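Local structure of BH0493 protein (Bacillus halodurans C-125, 2QEE) at residues Val98-Gln103 against Trp368-Ser373; Asp147-Asn152 against Lys207-Asp212; Phe329-Glu334 against Ile352-Asp357. The protein binds zinc and is probably a metal-dependent hydrolase of the amidohydrolase superfamily, its substrate not established. One frame throughout, in Å; residues are numbered along the deposited sequence.

How the contacts relate
Three contacts drawn from one chain illustrate how segments far apart in sequence meet in one fold. Contact 1 opens first, on helix 93-104, and closes only at helix 363-388, so both other contacts nest within its loop of 264 residues. Contact 2 follows, closing a smaller loop of 54 residues between the turn before helix 151-158 and helix 200-217. Contact 3 comes after it in series, joining the start of helix 333-347 to the loop that leads into helix 363-388. Contacts 1 and 3 touch through S371 OG and Q354 NE2, 2.8 Å apart, whereas contact 2 lies about 35 Å from contact 1, centre to centre, across the chain's centre.

Contact 1: residues Val98-Gln103 against Trp368-Ser373; sequences VLTCLQ and WHHSKS
The side chain of T100 reaches across from helix 93-104 and overlaps two consecutive histidines of helix 363-388, one by its methyl and the other by its hydroxyl. Its CG2 lies over one face of the H369 ring, 4.2 Å from the centroid and displaced toward the rim, a CH-pi contact. H369 can offer this face because its CG stands anti to the backbone N (chi1 -179°), which carries the ring out toward the neighbouring helix. The hydroxyl instead meets the edge of the H370 ring: T100 OG1 and H370 NE2 form a hydrogen bond of 2.8 Å, with the oxygen in the plane of the imidazole. The other nitrogen of that ring, ND1, is hydrogen-bonded to E93, so the imidazole is held at both nitrogens and its rotation is fixed. Around this pair, Y366 touches T100 and meets the H370 ring, while A389 of the second subunit packs on T100, placing this helix-helix contact beside the subunit interface. A buried histidine with a carboxylate at one nitrogen and a hydroxyl at the other has both its ring nitrogens satisfied within the packing.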
ATOM      1  N   VAL C  98      20.143  -9.309 -14.591  1.00 13.62           N
ATOM      2  CA  VAL C  98      21.410  -9.811 -15.174  1.00 16.66           C
ATOM      3  C   VAL C  98      21.132 -10.648 -16.416  1.00 16.64           C
ATOM      4  O   VAL C  98      21.786 -10.462 -17.458  1.00 17.45           O
ATOM      5  CB  VAL C  98      22.257 -10.584 -14.128  1.00 17.19           C
ATOM      6  CG1 VAL C  98      23.555 -11.206 -14.750  1.00 17.80           C
ATOM      7  CG2 VAL C  98      22.656  -9.652 -12.950  1.00 17.44           C
ATOM      8  N   LEU C  99      20.124 -11.517 -16.364  1.00 14.53           N
ATOM      9  CA  LEU C  99      19.812 -12.364 -17.513  1.00 13.49           C
ATOM     10  C   LEU C  99      19.289 -11.532 -18.673  1.00 16.35           C
ATOM     11  O   LEU C  99      19.665 -11.813 -19.830  1.00 17.54           O
ATOM     12  CB  LEU C  99      18.765 -13.411 -17.109  1.00 14.08           C
ATOM     13  CG  LEU C  99      19.176 -14.238 -15.865  1.00 13.32           C
ATOM     14  CD1 LEU C  99      18.111 -15.300 -15.606  1.00 15.00           C
ATOM     15  CD2 LEU C  99      20.516 -14.925 -16.196  1.00 15.70           C
ATOM     16  N   THR C 100      18.400 -10.547 -18.401  1.00 13.70           N
ATOM     17  CA  THR C 100      17.938  -9.674 -19.502  1.00 13.41           C
ATOM     18  C   THR C 100      19.106  -9.006 -20.238  1.00 14.68           C
ATOM     19  O   THR C 100      19.114  -8.919 -21.460  1.00 15.70           O
ATOM     20  CB  THR C 100      16.917  -8.661 -18.948  1.00 12.24           C
ATOM     21  OG1 THR C 100      15.780  -9.425 -18.495  1.00 14.34           O
ATOM     22  CG2 THR C 100      16.484  -7.604 -20.038  1.00 18.40           C
ATOM     23  N   CYS C 101      20.111  -8.564 -19.479  1.00 13.79           N
ATOM     24  CA  CYS C 101      21.313  -7.949 -20.060  1.00 14.40           C
ATOM     25  C   CYS C 101      22.054  -8.926 -20.962  1.00 16.32           C
ATOM     26  O   CYS C 101      22.389  -8.569 -22.124  1.00 17.46           O
ATOM     27  CB  CYS C 101      22.248  -7.491 -18.953  1.00 14.42           C
ATOM     28  SG  CYS C 101      21.597  -6.097 -17.985  1.00 16.02           S
ATOM     29  N   LEU C 102      22.352 -10.122 -20.446  1.00 17.31           N
ATOM     30  CA  LEU C 102      23.078 -11.117 -21.249  1.00 17.94           C
ATOM     31  C   LEU C 102      22.339 -11.407 -22.554  1.00 19.68           C
ATOM     32  O   LEU C 102      22.928 -11.414 -23.638  1.00 19.31           O
ATOM     33  CB  LEU C 102      23.260 -12.412 -20.443  1.00 16.84           C
ATOM     34  CG  LEU C 102      24.147 -12.285 -19.210  1.00 19.65           C
ATOM     35  CD1 LEU C 102      24.005 -13.567 -18.473  1.00 17.87           C
ATOM     36  CD2 LEU C 102      25.632 -12.088 -19.714  1.00 20.99           C
ATOM     37  N   GLN C 103      21.037 -11.640 -22.458  1.00 19.25           N
ATOM     38  CA  GLN C 103      20.238 -11.918 -23.645  1.00 18.31           C
ATOM     39  C   GLN C 103      20.324 -10.741 -24.636  1.00 18.94           C
ATOM     40  O   GLN C 103      20.488 -10.937 -25.853  1.00 20.16           O
ATOM     41  CB  GLN C 103      18.777 -12.178 -23.225  1.00 16.51           C
ATOM     42  CG  GLN C 103      17.957 -12.802 -24.350  1.00 17.23           C
ATOM     43  CD  GLN C 103      16.491 -12.764 -24.046  1.00 16.36           C
ATOM     44  OE1 GLN C 103      15.942 -11.709 -23.630  1.00 20.24           O
ATOM     45  NE2 GLN C 103      15.837 -13.927 -24.213  1.00 22.55           N
ATOM     46  N   TRP C 368      15.505  -0.569 -18.541  1.00 14.25           N
ATOM     47  CA  TRP C 368      14.533  -0.017 -19.502  1.00 12.65           C
ATOM     48  C   TRP C 368      13.621  -1.102 -20.086  1.00 14.12           C
ATOM     49  O   TRP C 368      12.438  -0.871 -20.273  1.00 13.54           O
ATOM     50  CB  TRP C 368      15.261   0.859 -20.567  1.00 14.20           C
ATOM     51  CG  TRP C 368      15.695   2.110 -19.885  1.00 11.13           C
ATOM     52  CD1 TRP C 368      16.981   2.459 -19.541  1.00 13.98           C
ATOM     53  CD2 TRP C 368      14.844   3.107 -19.337  1.00 14.90           C
ATOM     54  NE1 TRP C 368      16.974   3.648 -18.872  1.00 12.45           N
ATOM     55  CE2 TRP C 368      15.666   4.049 -18.696  1.00 13.95           C
ATOM     56  CE3 TRP C 368      13.452   3.292 -19.330  1.00 17.32           C
ATOM     57  CZ2 TRP C 368      15.159   5.176 -18.070  1.00 14.57           C
ATOM     58  CZ3 TRP C 368      12.942   4.411 -18.739  1.00 13.37           C
ATOM     59  CH2 TRP C 368      13.804   5.341 -18.080  1.00 16.63           C
ATOM     60  N   HIS C 369      14.145  -2.272 -20.357  1.00 11.73           N
ATOM     61  CA  HIS C 369      13.302  -3.362 -20.872  1.00 12.76           C
ATOM     62  C   HIS C 369      12.191  -3.695 -19.843  1.00 14.55           C
ATOM     63  O   HIS C 369      10.988  -3.809 -20.180  1.00 14.24           O
ATOM     64  CB  HIS C 369      14.185  -4.576 -21.121  1.00 15.75           C
ATOM     65  CG  HIS C 369      13.475  -5.775 -21.679  1.00 27.33           C
ATOM     66  ND1 HIS C 369      12.583  -6.544 -20.939  1.00 32.56           N
ATOM     67  CD2 HIS C 369      13.582  -6.382 -22.887  1.00 33.45           C
ATOM     68  CE1 HIS C 369      12.142  -7.538 -21.691  1.00 35.16           C
ATOM     69  NE2 HIS C 369      12.728  -7.462 -22.877  1.00 39.37           N
ATOM     70  N   HIS C 370      12.592  -3.894 -18.583  1.00 13.46           N
ATOM     71  CA  HIS C 370      11.604  -4.351 -17.577  1.00 14.44           C
ATOM     72  C   HIS C 370      10.580  -3.269 -17.299  1.00 13.60           C
ATOM     73  O   HIS C 370       9.375  -3.564 -17.058  1.00 13.85           O
ATOM     74  CB  HIS C 370      12.313  -4.709 -16.257  1.00 13.52           C
ATOM     75  CG  HIS C 370      13.228  -5.900 -16.329  1.00 13.36           C
ATOM     76  ND1 HIS C 370      13.782  -6.452 -15.187  1.00 14.72           N
ATOM     77  CD2 HIS C 370      13.694  -6.636 -17.369  1.00 11.79           C
ATOM     78  CE1 HIS C 370      14.575  -7.460 -15.532  1.00 14.59           C
ATOM     79  NE2 HIS C 370      14.504  -7.618 -16.842  1.00 15.76           N
ATOM     80  N   SER C 371      11.044  -2.009 -17.257  1.00 12.24           N
ATOM     81  CA  SER C 371      10.128  -0.894 -16.984  1.00 11.91           C
ATOM     82  C   SER C 371       9.258  -0.578 -18.172  1.00 13.74           C
ATOM     83  O   SER C 371       8.129  -0.228 -18.002  1.00 13.61           O
ATOM     84  CB  SER C 371      10.895   0.351 -16.604  1.00 15.06           C
ATOM     85  OG  SER C 371      11.379   0.173 -15.255  1.00 19.23           O
ATOM     86  N   LYS C 372       9.823  -0.600 -19.373  1.00 12.65           N
ATOM     87  CA  LYS C 372       8.975  -0.294 -20.543  1.00 12.82           C
ATOM     88  C   LYS C 372       7.774  -1.226 -20.690  1.00 12.58           C
ATOM     89  O   LYS C 372       6.705  -0.755 -20.982  1.00 13.40           O
ATOM     90  CB  LYS C 372       9.786  -0.243 -21.846  1.00 14.65           C
ATOM     91  CG  LYS C 372      10.457   1.123 -22.002  1.00 10.98           C
ATOM     92  CD  LYS C 372      11.265   1.152 -23.366  1.00 16.91           C
ATOM     93  CE  LYS C 372      11.603   2.627 -23.792  1.00 19.88           C
ATOM     94  NZ  LYS C 372      12.213   2.714 -25.190  1.00 22.06           N
ATOM     95  N   SER C 373       7.964  -2.524 -20.415  1.00 12.21           N
ATOM     96  CA  SER C 373       6.859  -3.501 -20.579  1.00 13.88           C
ATOM     97  C   SER C 373       5.728  -3.124 -19.618  1.00 13.31           C
ATOM     98  O   SER C 373       4.579  -3.087 -20.019  1.00 13.49           O
ATOM     99  CB  SER C 373       7.325  -4.934 -20.400  1.00 15.99           C
ATOM    100  OG  SER C 373       7.821  -5.181 -19.122  1.00 19.86           O
TER

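Contact 2: residues Asp147-Asn152 against Lys207-Asp212; sequences DPFDDN and KRFLTD
An Asx turn superposed on a type I beta turn forms the near side of this contact, where P148 and F149 meet F209 of helix 200-217. The tip of the F149 ring does most of the touching: its CZ lies 3.4 Å from CZ of F209, and F149 CE2 follows close beside it. The two rings are inclined at 40° with centroids 5.3 Å apart, an oblique pairing. P148 adds a lighter apolar touch, its CG standing 4.2 Å from F209 CZ, so the outer end of one phenylalanine meets both P148 and F149. F209 reaches them because its CG is anti to the backbone N (chi1 174°), extending the ring from its helix toward the turn.

The turn itself is fastened by D147. Its OD1 accepts the backbone N of F149 at 2.9 Å, the N-H of F149 approaching from above the carboxylate plane, and its carbonyl O takes the backbone N of D150, closing the beta turn. D150 then serves as N-cap of helix 151-158. The placing of this turn fits the plan expected of an amidohydrolase barrel, since it follows strand 139-143 of the parallel sheet and leads into the next helix; the P148 side chain is about 12 Å from that of H30, a zinc ligand. OD2 of D147 is engaged by a salt bridge with R172, so the two carboxylate oxygens have separate tasks. Further apolar cover comes from P175 and L176 of helix 174-178, which touch F149, and from L187 of helix 180-189, which touches F209. The F209 ring also meets Y192 edge-to-face.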
ATOM      1  N   ASP C 147      29.956  14.227  -8.654  1.00 22.33           N
ATOM      2  CA  ASP C 147      30.264  14.552  -7.270  1.00 22.30           C
ATOM      3  C   ASP C 147      31.640  15.226  -7.171  1.00 19.74           C
ATOM      4  O   ASP C 147      32.660  14.541  -7.276  1.00 23.04           O
ATOM      5  CB  ASP C 147      30.277  13.291  -6.429  1.00 24.85           C
ATOM      6  CG  ASP C 147      30.433  13.593  -4.948  1.00 29.51           C
ATOM      7  OD1 ASP C 147      30.703  14.752  -4.587  1.00 21.95           O
ATOM      8  OD2 ASP C 147      30.223  12.675  -4.141  1.00 33.34           O
ATOM      9  N   PRO C 148      31.641  16.544  -6.995  1.00 19.64           N
ATOM     10  CA  PRO C 148      32.904  17.289  -6.989  1.00 21.08           C
ATOM     11  C   PRO C 148      33.734  16.967  -5.748  1.00 24.98           C
ATOM     12  O   PRO C 148      34.904  17.383  -5.661  1.00 26.22           O
ATOM     13  CB  PRO C 148      32.468  18.723  -6.980  1.00 22.08           C
ATOM     14  CG  PRO C 148      31.114  18.737  -6.482  1.00 24.30           C
ATOM     15  CD  PRO C 148      30.493  17.428  -6.828  1.00 17.81           C
ATOM     16  N   PHE C 149      33.140  16.254  -4.794  1.00 21.82           N
ATOM     17  CA  PHE C 149      33.861  15.868  -3.595  1.00 25.61           C
ATOM     18  C   PHE C 149      34.590  14.567  -3.819  1.00 26.47           C
ATOM     19  O   PHE C 149      35.475  14.187  -3.044  1.00 28.79           O
ATOM     20  CB  PHE C 149      32.924  15.792  -2.400  1.00 25.35           C
ATOM     21  CG  PHE C 149      32.314  17.103  -2.077  1.00 27.78           C
ATOM     22  CD1 PHE C 149      32.953  17.985  -1.228  1.00 31.16           C
ATOM     23  CD2 PHE C 149      31.105  17.474  -2.639  1.00 25.07           C
ATOM     24  CE1 PHE C 149      32.391  19.212  -0.944  1.00 30.61           C
ATOM     25  CE2 PHE C 149      30.536  18.719  -2.365  1.00 28.36           C
ATOM     26  CZ  PHE C 149      31.200  19.583  -1.519  1.00 28.78           C
ATOM     27  N   ASP C 150      34.256  13.861  -4.891  1.00 26.90           N
ATOM     28  CA  ASP C 150      35.006  12.652  -5.196  1.00 27.47           C
ATOM     29  C   ASP C 150      36.295  12.969  -5.987  1.00 28.80           C
ATOM     30  O   ASP C 150      36.258  13.408  -7.151  1.00 27.78           O
ATOM     31  CB  ASP C 150      34.175  11.583  -5.914  1.00 30.16           C
ATOM     32  CG  ASP C 150      34.945  10.262  -6.049  1.00 45.10           C
ATOM     33  OD1 ASP C 150      34.802   9.375  -5.177  1.00 45.16           O
ATOM     34  OD2 ASP C 150      35.749  10.109  -6.980  1.00 36.99           O
ATOM     35  N   ASP C 151      37.435  12.692  -5.357  1.00 29.15           N
ATOM     36  CA  ASP C 151      38.766  12.963  -5.969  1.00 30.18           C
ATOM     37  C   ASP C 151      38.946  12.385  -7.368  1.00 31.30           C
ATOM     38  O   ASP C 151      39.453  13.063  -8.270  1.00 31.48           O
ATOM     39  CB  ASP C 151      39.889  12.461  -5.047  1.00 30.67           C
ATOM     40  CG  ASP C 151      39.936  13.182  -3.708  1.00 29.96           C
ATOM     41  OD1 ASP C 151      39.297  14.247  -3.522  1.00 36.61           O
ATOM     42  OD2 ASP C 151      40.627  12.658  -2.806  1.00 39.37           O
ATOM     43  N   ASN C 152      38.546  11.135  -7.549  1.00 32.94           N
ATOM     44  CA  ASN C 152      38.651  10.489  -8.838  1.00 35.66           C
ATOM     45  C   ASN C 152      37.681  10.989  -9.931  1.00 35.11           C
ATOM     46  O   ASN C 152      37.877  10.717 -11.119  1.00 36.77           O
ATOM     47  CB  ASN C 152      38.554   8.984  -8.693  1.00 38.69           C
ATOM     48  CG  ASN C 152      38.683   8.272 -10.026  1.00 76.85           C
ATOM     49  OD1 ASN C 152      37.692   7.793 -10.567  1.00 52.40           O
ATOM     50  ND2 ASN C 152      39.892   8.257 -10.595  1.00 52.48           N
ATOM     51  N   LYS C 207      27.828  29.812  -1.858  1.00 23.54           N
ATOM     52  CA  LYS C 207      27.279  30.177  -3.187  1.00 22.74           C
ATOM     53  C   LYS C 207      28.331  30.193  -4.286  1.00 25.39           C
ATOM     54  O   LYS C 207      28.071  29.753  -5.414  1.00 25.01           O
ATOM     55  CB  LYS C 207      26.592  31.521  -3.142  1.00 23.67           C
ATOM     56  CG  LYS C 207      25.304  31.541  -2.341  1.00 29.86           C
ATOM     57  CD  LYS C 207      24.775  32.940  -2.170  1.00 32.26           C
ATOM     58  CE  LYS C 207      23.762  33.249  -3.193  1.00 36.40           C
ATOM     59  NZ  LYS C 207      22.937  34.404  -2.739  1.00 39.50           N
ATOM     60  N   ARG C 208      29.534  30.667  -3.975  1.00 26.03           N
ATOM     61  CA  ARG C 208      30.564  30.675  -4.999  1.00 28.18           C
ATOM     62  C   ARG C 208      31.029  29.259  -5.350  1.00 25.43           C
ATOM     63  O   ARG C 208      31.341  28.968  -6.522  1.00 25.66           O
ATOM     64  CB  ARG C 208      31.734  31.624  -4.623  1.00 29.54           C
ATOM     65  CG  ARG C 208      32.751  31.776  -5.752  1.00 31.42           C
ATOM     66  CD  ARG C 208      33.802  32.841  -5.416  1.00 30.34           C
ATOM     67  NE  ARG C 208      34.643  32.444  -4.284  1.00 28.10           N
ATOM     68  CZ  ARG C 208      35.670  31.618  -4.373  1.00 23.88           C
ATOM     69  NH1 ARG C 208      36.026  31.121  -5.548  1.00 27.67           N
ATOM     70  NH2 ARG C 208      36.380  31.312  -3.295  1.00 28.01           N
ATOM     71  N   PHE C 209      31.045  28.364  -4.360  1.00 22.91           N
ATOM     72  CA  PHE C 209      31.368  26.979  -4.602  1.00 23.32           C
ATOM     73  C   PHE C 209      30.317  26.414  -5.608  1.00 20.58           C
ATOM     74  O   PHE C 209      30.667  25.820  -6.644  1.00 20.34           O
ATOM     75  CB  PHE C 209      31.392  26.174  -3.289  1.00 24.72           C
ATOM     76  CG  PHE C 209      31.581  24.703  -3.494  1.00 21.07           C
ATOM     77  CD1 PHE C 209      32.835  24.173  -3.702  1.00 24.89           C
ATOM     78  CD2 PHE C 209      30.468  23.826  -3.506  1.00 25.32           C
ATOM     79  CE1 PHE C 209      33.046  22.815  -3.918  1.00 21.57           C
ATOM     80  CE2 PHE C 209      30.649  22.438  -3.710  1.00 21.35           C
ATOM     81  CZ  PHE C 209      31.948  21.921  -3.938  1.00 27.02           C
ATOM     82  N   LEU C 210      29.039  26.619  -5.300  1.00 22.70           N
ATOM     83  CA  LEU C 210      27.996  26.122  -6.214  1.00 22.08           C
ATOM     84  C   LEU C 210      28.127  26.741  -7.622  1.00 22.23           C
ATOM     85  O   LEU C 210      28.081  26.003  -8.634  1.00 20.69           O
ATOM     86  CB  LEU C 210      26.613  26.391  -5.649  1.00 22.05           C
ATOM     87  CG  LEU C 210      26.334  25.662  -4.335  1.00 22.58           C
ATOM     88  CD1 LEU C 210      24.995  26.192  -3.753  1.00 25.20           C
ATOM     89  CD2 LEU C 210      26.366  24.126  -4.470  1.00 20.89           C
ATOM     90  N   THR C 211      28.327  28.066  -7.683  1.00 21.68           N
ATOM     91  CA  THR C 211      28.354  28.752  -8.961  1.00 22.07           C
ATOM     92  C   THR C 211      29.540  28.260  -9.808  1.00 22.95           C
ATOM     93  O   THR C 211      29.436  28.126 -11.047  1.00 21.59           O
ATOM     94  CB  THR C 211      28.439  30.297  -8.754  1.00 23.10           C
ATOM     95  OG1 THR C 211      27.250  30.727  -8.079  1.00 30.49           O
ATOM     96  CG2 THR C 211      28.525  31.002 -10.112  1.00 27.20           C
ATOM     97  N   ASP C 212      30.676  27.992  -9.159  1.00 22.61           N
ATOM     98  CA  ASP C 212      31.873  27.542  -9.875  1.00 24.08           C
ATOM     99  C   ASP C 212      31.639  26.177 -10.466  1.00 24.71           C
ATOM    100  O   ASP C 212      32.084  25.874 -11.579  1.00 24.02           O
ATOM    101  CB  ASP C 212      33.113  27.440  -8.948  1.00 26.01           C
ATOM    102  CG  ASP C 212      33.745  28.812  -8.609  1.00 31.86           C
ATOM    103  OD1 ASP C 212      33.358  29.841  -9.196  1.00 27.96           O
ATOM    104  OD2 ASP C 212      34.623  28.843  -7.726  1.00 30.89           O
TER

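Contact 3: residues Phe329-Glu334 against Ile352-Asp357; sequences FMNNPE and IPQHSD. With ZN (zinc ion), chain T.
Q354 reaches N331 from the loop that carries the metal ligand D357, in what is probably the metal-dependent (beta/alpha)8 barrel of the amidohydrolase superfamily. Starting at its CB, the chain first runs with CG anti to the backbone N (chi1 -174°), then bends at chi2, which brings CD within 4.0 Å of N331 OD1. At the tip the two amide atoms part company. OE1 accepts the backbone N of H355 at 2.9 Å and also that of C326, while NE2 gives N331 OD1 a weak bond of 3.0 Å, bent to 122° at the hydrogen. The side-chain amide planes of Q354 and N331 stand 70° apart. The firmer partner of NE2 is S371 on helix 363-388, so the glutamine spans three parts of the fold. N331 ND2 turns to a water that donates to the carbonyl O of H355, a second bridge between the segments. A leucine in place of Q354 would probably leave the backbone N of H355 and C326 without this acceptor and S371 without its donor, loosening the loop just before the metal ligand. Further along the loop, H355 NE2 donates to D357 OD2 from above the carboxylate plane. The other oxygen, D357 OD1, binds zinc at 2.1 Å, alongside H28, H30 and a water 1.8 Å from the metal.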
ATOM      1  N   PHE C 329      14.383   0.572  -3.860  1.00 16.54           N
ATOM      2  CA  PHE C 329      13.477  -0.469  -3.277  1.00 15.44           C
ATOM      3  C   PHE C 329      12.039  -0.395  -3.856  1.00 13.09           C
ATOM      4  O   PHE C 329      11.237  -1.302  -3.682  1.00 13.79           O
ATOM      5  CB  PHE C 329      13.444  -0.392  -1.766  1.00 16.04           C
ATOM      6  CG  PHE C 329      14.802  -0.509  -1.151  1.00  9.15           C
ATOM      7  CD1 PHE C 329      15.622  -1.575  -1.437  1.00 18.49           C
ATOM      8  CD2 PHE C 329      15.246   0.487  -0.265  1.00 15.34           C
ATOM      9  CE1 PHE C 329      16.879  -1.640  -0.855  1.00 18.57           C
ATOM     10  CE2 PHE C 329      16.485   0.426   0.305  1.00 15.11           C
ATOM     11  CZ  PHE C 329      17.296  -0.608   0.023  1.00 18.97           C
ATOM     12  N   MET C 330      11.777   0.689  -4.603  1.00 11.83           N
ATOM     13  CA  MET C 330      10.549   0.851  -5.385  1.00 12.05           C
ATOM     14  C   MET C 330      10.703   0.249  -6.797  1.00 13.97           C
ATOM     15  O   MET C 330       9.710   0.124  -7.537  1.00 12.57           O
ATOM     16  CB  MET C 330      10.145   2.332  -5.563  1.00 13.24           C
ATOM     17  CG  MET C 330       9.970   3.179  -4.262  1.00 11.50           C
ATOM     18  SD  MET C 330       8.518   2.662  -3.314  1.00 13.71           S
ATOM     19  CE  MET C 330       9.222   1.339  -2.346  1.00 13.71           C
ATOM     20  N   ASN C 331      11.922  -0.144  -7.172  1.00 13.83           N
ATOM     21  CA  ASN C 331      12.152  -0.479  -8.524  1.00 13.75           C
ATOM     22  C   ASN C 331      11.926  -1.961  -8.765  1.00 12.90           C
ATOM     23  O   ASN C 331      12.775  -2.644  -9.293  1.00 15.00           O
ATOM     24  CB  ASN C 331      13.557   0.024  -8.957  1.00 12.46           C
ATOM     25  CG  ASN C 331      13.739   0.093 -10.466  1.00 21.36           C
ATOM     26  OD1 ASN C 331      12.812  -0.050 -11.213  1.00 18.16           O
ATOM     27  ND2 ASN C 331      14.990   0.282 -10.905  1.00 18.42           N
ATOM     28  N   ASN C 332      10.716  -2.452  -8.426  1.00 12.96           N
ATOM     29  CA  ASN C 332      10.377  -3.856  -8.539  1.00 11.51           C
ATOM     30  C   ASN C 332       8.994  -3.879  -9.196  1.00 12.61           C
ATOM     31  O   ASN C 332       8.178  -2.970  -8.886  1.00 11.93           O
ATOM     32  CB  ASN C 332      10.291  -4.408  -7.098  1.00 13.09           C
ATOM     33  CG  ASN C 332      11.681  -4.471  -6.447  1.00 14.62           C
ATOM     34  OD1 ASN C 332      12.498  -5.265  -6.893  1.00 17.25           O
ATOM     35  ND2 ASN C 332      11.956  -3.610  -5.416  1.00 15.37           N
ATOM     36  N   PRO C 333       8.737  -4.854 -10.085  1.00 11.30           N
ATOM     37  CA  PRO C 333       7.458  -4.895 -10.885  1.00 12.46           C
ATOM     38  C   PRO C 333       6.167  -4.596 -10.083  1.00 12.47           C
ATOM     39  O   PRO C 333       5.326  -3.834 -10.532  1.00 12.02           O
ATOM     40  CB  PRO C 333       7.462  -6.324 -11.452  1.00 13.19           C
ATOM     41  CG  PRO C 333       8.968  -6.470 -11.817  1.00 13.58           C
ATOM     42  CD  PRO C 333       9.651  -5.924 -10.533  1.00 10.88           C
ATOM     43  N   GLU C 334       5.991  -5.185  -8.917  1.00 12.07           N
ATOM     44  CA  GLU C 334       4.722  -4.989  -8.170  1.00 12.84           C
ATOM     45  C   GLU C 334       4.562  -3.506  -7.785  1.00 12.02           C
ATOM     46  O   GLU C 334       3.486  -2.913  -7.891  1.00 14.25           O
ATOM     47  CB  GLU C 334       4.748  -5.883  -6.907  1.00 12.90           C
ATOM     48  CG  GLU C 334       3.580  -5.631  -5.941  1.00 15.02           C
ATOM     49  CD  GLU C 334       2.245  -6.171  -6.494  1.00 12.20           C
ATOM     50  OE1 GLU C 334       2.238  -6.809  -7.585  1.00 17.79           O
ATOM     51  OE2 GLU C 334       1.229  -5.939  -5.801  1.00 14.39           O
ATOM     52  N   ILE C 352       7.339  11.903 -14.776  1.00 11.74           N
ATOM     53  CA  ILE C 352       8.395  11.105 -15.399  1.00 11.64           C
ATOM     54  C   ILE C 352       8.332   9.706 -14.762  1.00 11.95           C
ATOM     55  O   ILE C 352       8.710   9.502 -13.579  1.00 12.03           O
ATOM     56  CB  ILE C 352       9.798  11.758 -15.188  1.00 10.08           C
ATOM     57  CG1 ILE C 352       9.823  13.182 -15.818  1.00 14.32           C
ATOM     58  CG2 ILE C 352      10.941  10.829 -15.674  1.00 12.51           C
ATOM     59  CD1 ILE C 352      11.027  14.001 -15.270  1.00 14.44           C
ATOM     60  N   PRO C 353       7.802   8.742 -15.508  1.00 12.22           N
ATOM     61  CA  PRO C 353       7.592   7.400 -14.857  1.00 11.92           C
ATOM     62  C   PRO C 353       8.838   6.664 -14.383  1.00 12.62           C
ATOM     63  O   PRO C 353       8.765   5.908 -13.403  1.00 14.99           O
ATOM     64  CB  PRO C 353       6.894   6.555 -15.940  1.00 11.79           C
ATOM     65  CG  PRO C 353       7.143   7.304 -17.246  1.00 11.05           C
ATOM     66  CD  PRO C 353       7.225   8.806 -16.871  1.00 12.15           C
ATOM     67  N   GLN C 354       9.996   6.820 -15.030  1.00 13.17           N
ATOM     68  CA  GLN C 354      11.097   5.953 -14.635  1.00 10.68           C
ATOM     69  C   GLN C 354      12.469   6.590 -14.912  1.00 13.39           C
ATOM     70  O   GLN C 354      12.576   7.470 -15.792  1.00 13.78           O
ATOM     71  CB  GLN C 354      11.011   4.599 -15.321  1.00 11.39           C
ATOM     72  CG  GLN C 354      12.033   3.556 -14.881  1.00 15.94           C
ATOM     73  CD  GLN C 354      11.906   3.232 -13.379  1.00 15.57           C
ATOM     74  OE1 GLN C 354      12.073   4.125 -12.535  1.00 14.06           O
ATOM     75  NE2 GLN C 354      11.637   1.946 -13.051  1.00 17.15           N
ATOM     76  N   HIS C 355      13.450   6.119 -14.145  1.00 12.63           N
ATOM     77  CA  HIS C 355      14.871   6.345 -14.403  1.00 13.92           C
ATOM     78  C   HIS C 355      15.544   5.020 -14.061  1.00 16.35           C
ATOM     79  O   HIS C 355      14.947   4.216 -13.358  1.00 17.11           O
ATOM     80  CB  HIS C 355      15.437   7.488 -13.560  1.00 14.77           C
ATOM     81  CG  HIS C 355      15.446   7.248 -12.075  1.00 17.28           C
ATOM     82  ND1 HIS C 355      14.299   7.321 -11.309  1.00 20.51           N
ATOM     83  CD2 HIS C 355      16.447   6.931 -11.219  1.00 18.39           C
ATOM     84  CE1 HIS C 355      14.593   7.071 -10.042  1.00 23.57           C
ATOM     85  NE2 HIS C 355      15.893   6.836  -9.956  1.00 16.59           N
ATOM     86  N   SER C 356      16.787   4.807 -14.499  1.00 16.12           N
ATOM     87  CA  SER C 356      17.437   3.517 -14.228  1.00 16.54           C
ATOM     88  C   SER C 356      18.227   3.486 -12.940  1.00 14.98           C
ATOM     89  O   SER C 356      18.385   2.411 -12.322  1.00 17.48           O
ATOM     90  CB  SER C 356      18.355   3.084 -15.382  1.00 17.36           C
ATOM     91  OG  SER C 356      19.546   3.892 -15.417  1.00 14.60           O
ATOM     92  N   ASP C 357      18.797   4.633 -12.576  1.00 13.42           N
ATOM     93  CA  ASP C 357      19.796   4.666 -11.514  1.00 15.92           C
ATOM     94  C   ASP C 357      20.941   3.645 -11.804  1.00 15.92           C
ATOM     95  O   ASP C 357      21.503   3.071 -10.878  1.00 17.16           O
ATOM     96  CB  ASP C 357      19.130   4.252 -10.217  1.00 19.27           C
ATOM     97  CG  ASP C 357      19.412   5.160  -9.180  1.00 39.32           C
ATOM     98  OD1 ASP C 357      20.611   5.475  -9.069  1.00 26.40           O
ATOM     99  OD2 ASP C 357      18.438   5.601  -8.553  1.00 35.76           O
TER
HETATM  100 ZN    ZN T5023      21.050   7.079  -7.707  0.50 30.66          ZN
HETATM  101  O   HOH W   1      14.733   1.180 -13.709  1.00 24.01           O
HETATM  102  O   HOH W   2      20.507   7.070  -5.992  1.00 36.42           O